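Local atomic coordinates of oxidoreductase, 2OG-Fe oxygenase family protein, putative, expressed (Oryza sativa subsp. japonica, PDB entry 5XOI), a protein that probably acts as an AlkB-family dioxygenase that depends on iron(II) and 2-oxoglutarate. Residues D24-I29 and P210-D215; M58-N63 and D123-N128; A99-L104 and E115-L120; A164-G169 and H199-I204. One frame throughout, in Å; residues are numbered along the deposited sequence.

Contact 1 of 4, residues D24-I29 and P210-D215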
# COMPACT_ATOMS: atom_id res chain seq x y z
N ASP A 24 -5.75 -4.79 15.33
CA ASP A 24 -4.84 -3.96 14.56
C ASP A 24 -5.56 -3.21 13.45
O ASP A 24 -5.26 -2.05 13.19
CB ASP A 24 -3.71 -4.80 13.97
CG ASP A 24 -2.79 -5.33 15.04
OD1 ASP A 24 -2.73 -4.69 16.12
OD2 ASP A 24 -2.13 -6.36 14.81
N GLN A 25 -6.50 -3.88 12.76
CA GLN A 25 -7.30 -3.19 11.74
C GLN A 25 -8.09 -2.05 12.37
O GLN A 25 -8.14 -0.94 11.84
CB GLN A 25 -8.24 -4.18 11.05
CG GLN A 25 -7.56 -5.15 10.10
CD GLN A 25 -8.56 -5.94 9.27
OE1 GLN A 25 -9.37 -5.36 8.54
NE2 GLN A 25 -8.50 -7.26 9.37
N VAL A 26 -8.72 -2.32 13.51
CA VAL A 26 -9.46 -1.26 14.19
C VAL A 26 -8.52 -0.13 14.58
O VAL A 26 -8.82 1.05 14.39
CB VAL A 26 -10.21 -1.82 15.40
CG1 VAL A 26 -10.92 -0.69 16.14
CG2 VAL A 26 -11.18 -2.88 14.95
N ASP A 27 -7.35 -0.49 15.12
CA ASP A 27 -6.40 0.52 15.56
C ASP A 27 -5.88 1.34 14.39
O ASP A 27 -5.70 2.56 14.51
CB ASP A 27 -5.24 -0.16 16.29
CG ASP A 27 -4.25 0.82 16.88
OD1 ASP A 27 -4.67 1.83 17.47
OD2 ASP A 27 -3.03 0.56 16.76
N ILE A 28 -5.66 0.69 13.24
CA ILE A 28 -5.15 1.39 12.07
C ILE A 28 -6.18 2.39 11.57
O ILE A 28 -5.84 3.54 11.27
CB ILE A 28 -4.75 0.39 10.97
CG1 ILE A 28 -3.47 -0.36 11.35
CG2 ILE A 28 -4.54 1.12 9.65
CD1 ILE A 28 -3.29 -1.66 10.61
N ILE A 29 -7.45 1.98 11.49
CA ILE A 29 -8.52 2.89 11.08
C ILE A 29 -8.62 4.06 12.05
O ILE A 29 -8.69 5.22 11.65
CB ILE A 29 -9.86 2.15 10.98
CG1 ILE A 29 -9.81 1.03 9.93
CG2 ILE A 29 -11.01 3.15 10.72
CD1 ILE A 29 -9.69 1.52 8.51
N PRO A 210 -15.90 -6.00 6.14
CA PRO A 210 -16.51 -6.84 7.18
C PRO A 210 -17.36 -6.00 8.12
O PRO A 210 -17.00 -4.88 8.49
CB PRO A 210 -15.31 -7.45 7.90
CG PRO A 210 -14.17 -7.31 6.95
CD PRO A 210 -14.43 -6.07 6.15
N ASN A 211 -18.51 -6.57 8.51
CA ASN A 211 -19.44 -5.85 9.37
C ASN A 211 -18.80 -5.47 10.70
O ASN A 211 -19.01 -4.36 11.20
CB ASN A 211 -20.68 -6.71 9.62
CG ASN A 211 -21.70 -6.02 10.52
OD1 ASN A 211 -21.98 -6.47 11.63
ND2 ASN A 211 -22.26 -4.92 10.03
N TRP A 212 -18.01 -6.37 11.28
CA TRP A 212 -17.40 -6.07 12.58
C TRP A 212 -16.46 -4.87 12.48
O TRP A 212 -16.38 -4.06 13.41
CB TRP A 212 -16.67 -7.29 13.12
CG TRP A 212 -15.54 -7.76 12.26
CD1 TRP A 212 -15.57 -8.73 11.31
CD2 TRP A 212 -14.19 -7.27 12.28
NE1 TRP A 212 -14.34 -8.88 10.74
CE2 TRP A 212 -13.47 -7.99 11.32
CE3 TRP A 212 -13.52 -6.29 13.03
CZ2 TRP A 212 -12.11 -7.76 11.06
CZ3 TRP A 212 -12.17 -6.07 12.79
CH2 TRP A 212 -11.49 -6.81 11.81
N LEU A 213 -15.76 -4.73 11.35
CA LEU A 213 -14.84 -3.60 11.21
C LEU A 213 -15.60 -2.30 10.99
O LEU A 213 -15.28 -1.27 11.60
CB LEU A 213 -13.88 -3.87 10.05
CG LEU A 213 -12.85 -2.76 9.83
CD1 LEU A 213 -12.02 -2.57 11.10
CD2 LEU A 213 -11.96 -3.08 8.62
N THR A 214 -16.61 -2.32 10.11
CA THR A 214 -17.44 -1.13 9.92
C THR A 214 -18.04 -0.68 11.24
O THR A 214 -18.08 0.52 11.54
CB THR A 214 -18.54 -1.44 8.91
OG1 THR A 214 -17.95 -1.76 7.65
CG2 THR A 214 -19.47 -0.24 8.75
N ASP A 215 -18.48 -1.64 12.06
CA ASP A 215 -19.17 -1.34 13.32
C ASP A 215 -18.19 -0.86 14.39
O ASP A 215 -18.45 0.13 15.07
CB ASP A 215 -19.92 -2.57 13.81
CG ASP A 215 -21.29 -2.72 13.19
OD1 ASP A 215 -21.64 -1.94 12.29
OD2 ASP A 215 -22.03 -3.64 13.62
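Q25 reaches from helix 22-37 to W212 and L213 near the start of helix 211-217, and its side chain touches them at several points. Q25 CB lies 4.1 Å from L213 CD1. Beyond it the chain stays extended: chi2 of -170° sends Q25 CD outward to within 4.0 Å of W212 CH2. There the amide divides. Q25 OE1 rests against a methyl, 3.5 Å from L213 CD2, while Q25 NE2 comes to the rim of the indole, near the ring plane, 3.9 Å from W212 CH2. Amide and indole planes are 70° apart. Neither polar atom bonds across the contact. OE1 is paired with S184 OG and NE2 with L20 O, which satisfies a buried amide and fixes which way round it sits.

V26 adds a purely apolar touch beside this. V26 CG2 meets the indole edge at W212 CZ3 (4.0 Å) and also L213 CD1, the valine and leucine side chains sliding past each other in opposite directions. A compact branched residue suits this spot between two partners. I29 CG1 approaches L213 CD1 more loosely, at 4.4 Å.

The short helix segments run 36° apart, with axes 10.2 Å from each other. H22 stacks on W212. Q25, I28 and I29 rest on strand 155-161, while I28 and I29 also reach strand 223-229. Helix 211-217 thus packs beside helix 22-37, which itself lies against the sheet.

Contact 2 of 4, residues M58-N63 and D123-N128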
# COMPACT_ATOMS: atom_id res chain seq x y z
N MET A 58 -3.00 11.17 2.25
CA MET A 58 -2.15 11.88 3.18
C MET A 58 -0.92 11.02 3.40
O MET A 58 -0.98 9.79 3.27
CB MET A 58 -2.85 12.20 4.51
CG MET A 58 -3.16 11.00 5.40
SD MET A 58 -3.48 11.45 7.14
CE MET A 58 -1.87 12.01 7.67
N CYS A 59 0.20 11.66 3.71
CA CYS A 59 1.42 10.91 3.93
C CYS A 59 1.76 10.89 5.40
O CYS A 59 1.41 11.80 6.16
CB CYS A 59 2.58 11.49 3.12
SG CYS A 59 2.41 11.29 1.33
N LEU A 60 2.41 9.81 5.82
CA LEU A 60 3.08 9.74 7.11
C LEU A 60 4.56 9.54 6.87
O LEU A 60 4.96 8.87 5.91
CB LEU A 60 2.55 8.59 7.98
CG LEU A 60 1.05 8.37 8.02
CD1 LEU A 60 0.74 7.07 8.78
CD2 LEU A 60 0.35 9.55 8.65
N GLY A 61 5.38 10.12 7.75
CA GLY A 61 6.82 10.12 7.56
C GLY A 61 7.21 11.22 6.60
O GLY A 61 6.95 12.40 6.87
N LYS A 62 7.82 10.86 5.47
CA LYS A 62 8.12 11.84 4.43
C LYS A 62 6.87 12.10 3.59
O LYS A 62 5.96 11.28 3.50
CB LYS A 62 9.27 11.34 3.55
CG LYS A 62 10.65 11.79 4.01
CD LYS A 62 11.09 11.10 5.30
CE LYS A 62 12.32 11.78 5.94
NZ LYS A 62 11.99 12.98 6.78
N ASN A 63 6.84 13.26 2.95
CA ASN A 63 5.71 13.63 2.11
C ASN A 63 6.04 13.42 0.64
O ASN A 63 7.12 13.78 0.18
CB ASN A 63 5.32 15.09 2.34
CG ASN A 63 4.10 15.47 1.56
OD1 ASN A 63 3.01 14.95 1.80
ND2 ASN A 63 4.26 16.40 0.61
N ASP A 123 10.22 4.86 5.61
CA ASP A 123 10.13 6.24 6.05
C ASP A 123 9.07 6.98 5.25
O ASP A 123 8.91 8.20 5.41
CB ASP A 123 11.48 6.96 5.94
CG ASP A 123 12.13 6.78 4.59
OD1 ASP A 123 11.47 6.32 3.64
OD2 ASP A 123 13.32 7.13 4.46
N ILE A 124 8.34 6.26 4.40
CA ILE A 124 7.24 6.78 3.59
C ILE A 124 6.04 5.89 3.84
O ILE A 124 6.13 4.67 3.69
CB ILE A 124 7.58 6.78 2.08
CG1 ILE A 124 8.80 7.66 1.79
CG2 ILE A 124 6.38 7.18 1.24
CD1 ILE A 124 9.64 7.15 0.63
N CYS A 125 4.91 6.48 4.24
CA CYS A 125 3.63 5.78 4.19
C CYS A 125 2.62 6.64 3.46
O CYS A 125 2.27 7.73 3.92
CB CYS A 125 3.11 5.43 5.58
SG CYS A 125 1.50 4.57 5.53
N LEU A 126 2.15 6.15 2.32
CA LEU A 126 1.10 6.81 1.58
C LEU A 126 -0.23 6.22 2.04
O LEU A 126 -0.46 5.01 1.88
CB LEU A 126 1.29 6.63 0.08
CG LEU A 126 0.92 7.79 -0.83
CD1 LEU A 126 1.31 7.47 -2.26
CD2 LEU A 126 -0.57 8.08 -0.74
N VAL A 127 -1.10 7.05 2.60
CA VAL A 127 -2.43 6.65 3.02
C VAL A 127 -3.42 7.13 1.97
O VAL A 127 -3.63 8.34 1.81
CB VAL A 127 -2.78 7.21 4.41
CG1 VAL A 127 -4.11 6.62 4.91
CG2 VAL A 127 -1.64 6.93 5.38
N ASN A 128 -4.03 6.19 1.25
CA ASN A 128 -5.02 6.47 0.21
C ASN A 128 -6.40 6.10 0.73
O ASN A 128 -6.60 4.99 1.22
CB ASN A 128 -4.75 5.64 -1.06
CG ASN A 128 -3.44 5.99 -1.73
OD1 ASN A 128 -3.28 7.10 -2.25
ND2 ASN A 128 -2.49 5.04 -1.74
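M58 and V127 pair through both backbone groups, V127 N giving to M58 O at 2.8 Å and M58 N to V127 O at 2.9 Å. Two residues along, L60 and C125 do the same, and L60 N to C125 O is the straightest bond of the set at 168°. A fifth bond, K62 N to D123 O, carries the pairing past the corner that the chain turns at L60. G61, just after the corner, has a phi of 81°, and an atom at the CB position would clash with D123 O.

The side chains sort by face. M58, L60, C125 and V127 share one: M58 CG lies beside V127 CB at 3.9 Å, pointing the same way, and the side chains of L60 and V127 cross obliquely, with L60 CG 4.0 Å from V127 CG2. Apolar types suit this face, because helix 22-37 covers it, L35 touching L60 and C32 touching V127. C59 and L126 turn to the other face, where the side chain of L126 approaches R48 and lies about 6 Å from the manganese ion.

Strand 223-229 flanks 124-131 on its other edge. D123 and I124 both face R229 there, a classic beta bulge, and D123 OD1 takes the N-H of H231. N128 is held by R48 through OD1 and by N225 through ND2.

The chemistry is therefore two-sided: backbone bonds join the strands and apolar side chains pack on the helix-covered face, whereas the face carrying C59 and L126 lies toward the metal pocket, and N128 of the same strand is a 2-oxoglutarate-binding residue.

Contact 3 of 4, residues A99-L104 and E115-L120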
# COMPACT_ATOMS: atom_id res chain seq x y z
N ALA A 99 7.31 -12.86 7.50
CA ALA A 99 6.43 -13.96 7.13
C ALA A 99 6.57 -14.31 5.66
O ALA A 99 6.58 -15.49 5.29
CB ALA A 99 4.98 -13.60 7.46
N SER A 100 6.69 -13.29 4.80
CA SER A 100 6.87 -13.55 3.38
C SER A 100 8.17 -14.32 3.12
O SER A 100 8.19 -15.26 2.32
CB SER A 100 6.87 -12.23 2.61
OG SER A 100 5.61 -11.62 2.67
N ASN A 101 9.26 -13.91 3.76
CA ASN A 101 10.53 -14.56 3.50
C ASN A 101 10.53 -16.00 3.99
O ASN A 101 11.18 -16.86 3.39
CB ASN A 101 11.67 -13.77 4.12
CG ASN A 101 12.08 -12.60 3.25
OD1 ASN A 101 11.71 -12.56 2.08
ND2 ASN A 101 12.81 -11.64 3.82
N GLU A 102 9.80 -16.28 5.07
CA GLU A 102 9.67 -17.66 5.52
C GLU A 102 8.88 -18.47 4.51
O GLU A 102 9.24 -19.61 4.20
CB GLU A 102 8.99 -17.70 6.89
CG GLU A 102 8.73 -19.11 7.41
CD GLU A 102 10.01 -19.86 7.72
OE1 GLU A 102 11.06 -19.20 7.88
OE2 GLU A 102 9.95 -21.11 7.80
N PHE A 103 7.80 -17.89 3.97
CA PHE A 103 7.04 -18.54 2.91
C PHE A 103 7.93 -18.82 1.70
O PHE A 103 7.93 -19.93 1.16
CB PHE A 103 5.86 -17.63 2.55
CG PHE A 103 5.13 -18.02 1.30
CD1 PHE A 103 4.38 -19.18 1.25
CD2 PHE A 103 5.14 -17.18 0.19
CE1 PHE A 103 3.67 -19.52 0.11
CE2 PHE A 103 4.44 -17.52 -0.96
CZ PHE A 103 3.70 -18.70 -1.00
N LEU A 104 8.70 -17.81 1.25
CA LEU A 104 9.57 -18.00 0.09
C LEU A 104 10.66 -19.03 0.37
O LEU A 104 11.07 -19.76 -0.54
CB LEU A 104 10.20 -16.67 -0.32
CG LEU A 104 9.24 -15.57 -0.83
CD1 LEU A 104 9.94 -14.24 -0.86
CD2 LEU A 104 8.72 -15.90 -2.22
N GLU A 115 14.36 -17.42 -3.21
CA GLU A 115 13.92 -16.03 -3.23
C GLU A 115 13.90 -15.46 -1.82
O GLU A 115 13.66 -16.16 -0.83
CB GLU A 115 12.53 -15.90 -3.85
CG GLU A 115 12.49 -15.99 -5.36
CD GLU A 115 11.10 -15.70 -5.90
OE1 GLU A 115 10.44 -14.77 -5.39
OE2 GLU A 115 10.66 -16.41 -6.82
N GLU A 116 14.16 -14.16 -1.74
CA GLU A 116 14.21 -13.47 -0.46
C GLU A 116 13.98 -11.99 -0.69
O GLU A 116 14.67 -11.38 -1.51
CB GLU A 116 15.56 -13.69 0.23
CG GLU A 116 15.56 -13.36 1.70
CD GLU A 116 16.87 -13.76 2.37
OE1 GLU A 116 17.90 -13.86 1.67
OE2 GLU A 116 16.87 -14.00 3.59
N LEU A 117 13.01 -11.42 0.01
CA LEU A 117 12.76 -9.99 -0.09
C LEU A 117 13.74 -9.22 0.80
O LEU A 117 14.00 -9.63 1.93
CB LEU A 117 11.34 -9.68 0.34
CG LEU A 117 10.24 -10.09 -0.64
CD1 LEU A 117 8.95 -10.33 0.12
CD2 LEU A 117 10.06 -9.02 -1.72
N PRO A 118 14.29 -8.11 0.32
CA PRO A 118 15.16 -7.28 1.17
C PRO A 118 14.39 -6.72 2.35
O PRO A 118 13.15 -6.56 2.28
CB PRO A 118 15.63 -6.17 0.22
CG PRO A 118 15.33 -6.66 -1.16
CD PRO A 118 14.12 -7.54 -1.03
N PRO A 119 15.06 -6.38 3.44
CA PRO A 119 14.36 -5.78 4.58
C PRO A 119 13.88 -4.38 4.23
O PRO A 119 14.30 -3.77 3.24
CB PRO A 119 15.43 -5.73 5.67
CG PRO A 119 16.71 -5.64 4.91
CD PRO A 119 16.52 -6.47 3.67
N LEU A 120 12.96 -3.88 5.05
CA LEU A 120 12.43 -2.54 4.83
C LEU A 120 12.39 -1.79 6.15
O LEU A 120 11.92 -2.31 7.16
CB LEU A 120 11.03 -2.58 4.21
CG LEU A 120 10.54 -1.32 3.51
CD1 LEU A 120 11.33 -1.07 2.23
CD2 LEU A 120 9.02 -1.43 3.21
O HOH W 1 13.52 -16.12 1.93
O HOH W 2 12.14 -19.34 -3.08
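The last turns of helix 87-106 are tied to the chain that returns toward strand 124-131, and the tie is the side-chain amide of N101, which pairs with the backbone of L117. N101 CG lies anti to the carbonyl carbon, beside the backbone N (chi1 -81°). N101 OD1 accepts L117 N at 2.7 Å, with the donor tilted 24° from the amide carbonyl plane, while N101 ND2 gives to a lone pair of L117 O at 3.0 Å, that oxygen lying near the plane of the amide. Asparagine suits the place because donor and acceptor sit side by side, so it satisfies both the N-H and the C=O of L117. E116 CG packs against the same amide, 3.9 Å from N101 ND2.

Segment 115-120 has no regular structure and is bonded to the helix by this amide and two waters: one donates to N101 O and E115 O, a second donates to L104 O and accepts from E115 N.

Apolar contacts accompany these bonds. L117 CD1 touches S100 CB at 3.8 Å and L104 CD1 at 4.2 Å, the two leucine side chains crossing at about a right angle. L104 CB also presses on E115 O at 3.5 Å. The carboxylate of E115 turns to the N-terminal hairpin, where it meets G12 N and Y8 OH.

Contact 4 of 4, residues A164-G169 and H199-I204. With MN (manganese (II) ion), chain C.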
# COMPACT_ATOMS: atom_id res chain seq x y z
N ALA A 164 -10.60 -4.10 -3.00
CA ALA A 164 -10.14 -3.48 -4.24
C ALA A 164 -9.84 -4.56 -5.27
O ALA A 164 -9.30 -5.61 -4.93
CB ALA A 164 -8.88 -2.66 -4.01
N GLU A 165 -10.19 -4.29 -6.53
CA GLU A 165 -9.69 -5.06 -7.66
C GLU A 165 -8.36 -4.42 -8.06
O GLU A 165 -8.33 -3.26 -8.50
CB GLU A 165 -10.71 -5.06 -8.80
CG GLU A 165 -12.01 -5.77 -8.42
CD GLU A 165 -13.04 -5.84 -9.54
OE1 GLU A 165 -12.65 -5.84 -10.73
OE2 GLU A 165 -14.25 -5.93 -9.22
N PHE A 166 -7.26 -5.15 -7.86
CA PHE A 166 -5.90 -4.62 -7.99
C PHE A 166 -5.28 -5.18 -9.27
O PHE A 166 -5.25 -6.39 -9.46
CB PHE A 166 -5.07 -4.99 -6.75
CG PHE A 166 -3.66 -4.45 -6.75
CD1 PHE A 166 -3.40 -3.15 -6.32
CD2 PHE A 166 -2.58 -5.26 -7.11
CE1 PHE A 166 -2.11 -2.65 -6.29
CE2 PHE A 166 -1.28 -4.76 -7.07
CZ PHE A 166 -1.04 -3.46 -6.66
N LEU A 167 -4.81 -4.28 -10.14
CA LEU A 167 -4.19 -4.69 -11.40
C LEU A 167 -2.67 -4.64 -11.25
O LEU A 167 -2.14 -3.75 -10.58
CB LEU A 167 -4.61 -3.76 -12.54
CG LEU A 167 -5.91 -4.02 -13.32
CD1 LEU A 167 -7.03 -4.56 -12.46
CD2 LEU A 167 -6.34 -2.74 -14.02
N TYR A 168 -1.98 -5.58 -11.90
CA TYR A 168 -0.52 -5.53 -11.90
C TYR A 168 0.04 -6.19 -13.16
O TYR A 168 -0.54 -7.14 -13.69
CB TYR A 168 0.08 -6.19 -10.65
CG TYR A 168 -0.31 -7.64 -10.44
CD1 TYR A 168 -1.53 -7.97 -9.85
CD2 TYR A 168 0.55 -8.67 -10.81
CE1 TYR A 168 -1.88 -9.31 -9.64
CE2 TYR A 168 0.21 -10.00 -10.61
CZ TYR A 168 -1.00 -10.32 -10.04
OH TYR A 168 -1.33 -11.65 -9.85
N GLY A 169 1.17 -5.67 -13.62
CA GLY A 169 1.79 -6.21 -14.82
C GLY A 169 3.08 -5.49 -15.12
O GLY A 169 3.54 -4.65 -14.35
N HIS A 199 0.94 -0.97 -11.66
CA HIS A 199 -0.13 -1.46 -10.80
C HIS A 199 -1.14 -0.35 -10.56
O HIS A 199 -0.87 0.83 -10.81
CB HIS A 199 0.42 -1.99 -9.46
CG HIS A 199 1.20 -0.97 -8.70
ND1 HIS A 199 2.52 -0.68 -8.98
CD2 HIS A 199 0.83 -0.12 -7.71
CE1 HIS A 199 2.93 0.28 -8.19
NE2 HIS A 199 1.92 0.65 -7.41
N GLY A 200 -2.31 -0.75 -10.10
CA GLY A 200 -3.34 0.24 -9.82
C GLY A 200 -4.59 -0.42 -9.29
O GLY A 200 -4.63 -1.63 -9.04
N VAL A 201 -5.63 0.39 -9.12
CA VAL A 201 -6.89 -0.07 -8.54
C VAL A 201 -7.98 0.21 -9.57
O VAL A 201 -8.26 1.38 -9.89
CB VAL A 201 -7.20 0.61 -7.19
CG1 VAL A 201 -8.62 0.24 -6.74
CG2 VAL A 201 -6.20 0.17 -6.12
N SER A 202 -8.55 -0.85 -10.15
CA SER A 202 -9.54 -0.66 -11.20
C SER A 202 -10.95 -0.47 -10.67
O SER A 202 -11.80 0.09 -11.38
CB SER A 202 -9.51 -1.85 -12.16
OG SER A 202 -9.73 -3.06 -11.44
N ARG A 203 -11.21 -0.89 -9.43
CA ARG A 203 -12.57 -0.90 -8.91
C ARG A 203 -12.52 -1.15 -7.41
O ARG A 203 -11.67 -1.91 -6.93
CB ARG A 203 -13.39 -2.00 -9.59
CG ARG A 203 -14.88 -1.80 -9.60
CD ARG A 203 -15.50 -3.00 -10.32
NE ARG A 203 -16.90 -2.79 -10.67
CZ ARG A 203 -17.87 -2.62 -9.79
NH1 ARG A 203 -17.59 -2.63 -8.50
NH2 ARG A 203 -19.13 -2.46 -10.20
N ILE A 204 -13.42 -0.50 -6.68
CA ILE A 204 -13.71 -0.84 -5.29
C ILE A 204 -15.03 -1.61 -5.30
O ILE A 204 -16.01 -1.16 -5.90
CB ILE A 204 -13.81 0.42 -4.41
CG1 ILE A 204 -12.57 1.32 -4.54
CG2 ILE A 204 -14.09 0.02 -2.95
CD1 ILE A 204 -11.26 0.68 -4.09
MN MN C . 1.75 2.58 -6.35
O HOH W 3 2.20 1.53 -4.32
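The rings of F166 and H199 meet rim to rim, neither over the face of the other, with centroids 5.9 Å apart and planes at 28°. V201 CG2 sits at the edge of the phenyl ring near its plane, and H199 CB comes to F166 CZ at 3.5 Å. A flat, apolar phenylalanine suits this buried flank of the imidazole. With chi1 at 58°, H199 CG stands between its own backbone N and carbonyl carbon, and ND1 bonds to I197 O, fixing the ring's rotation.

The other flat pair lies on the opposite face of the sheet. E165 and R203 run alongside one another, carboxylate and guanidinium planes 12° apart, but E165 OE2 is nearest R203 CD (3.4 Å) and well out of the guanidinium plane. Its salt bridge goes to K205.

Antiparallel backbone bonds hold the strands, L167 N to G200 O at 2.9 Å among them. E165 O is gripped twice by S202: S202 N comes at 2.9 Å, and S202 OG from above the carbonyl plane at 3.3 Å. F166 CD1 lies 3.3 Å from G200 O.

H199 NE2 binds manganese at 2.2 Å, a water also ligates the ion, and H139 and D141 complete the protein ligands. This is the His-X-Asp...His facial triad of the double-stranded beta-helix fold of 2-oxoglutarate oxygenases, with manganese probably standing in for iron.

How the contacts relate
All four contacts lie in one oxygenase domain, this chain being the C-terminal part of a longer protein. Contact 1 joins residues 181 positions apart and encloses the others along the chain. Contact 3 is nested inside contact 2, and contact 4 follows in series. Contacts 2 and 4 belong to the seven- and four-stranded sheets, on opposite sides of the chain's centre, with centres about 20 Å apart; between them they hold a 2-oxoglutarate-binding residue and a metal ligand. Contacts 1 and 3, centres about 27 Å apart, involve helices 22-37 and 87-106, which pack on the larger sheet. The active site is thus framed by the sheets, and the helices cover the scaffold.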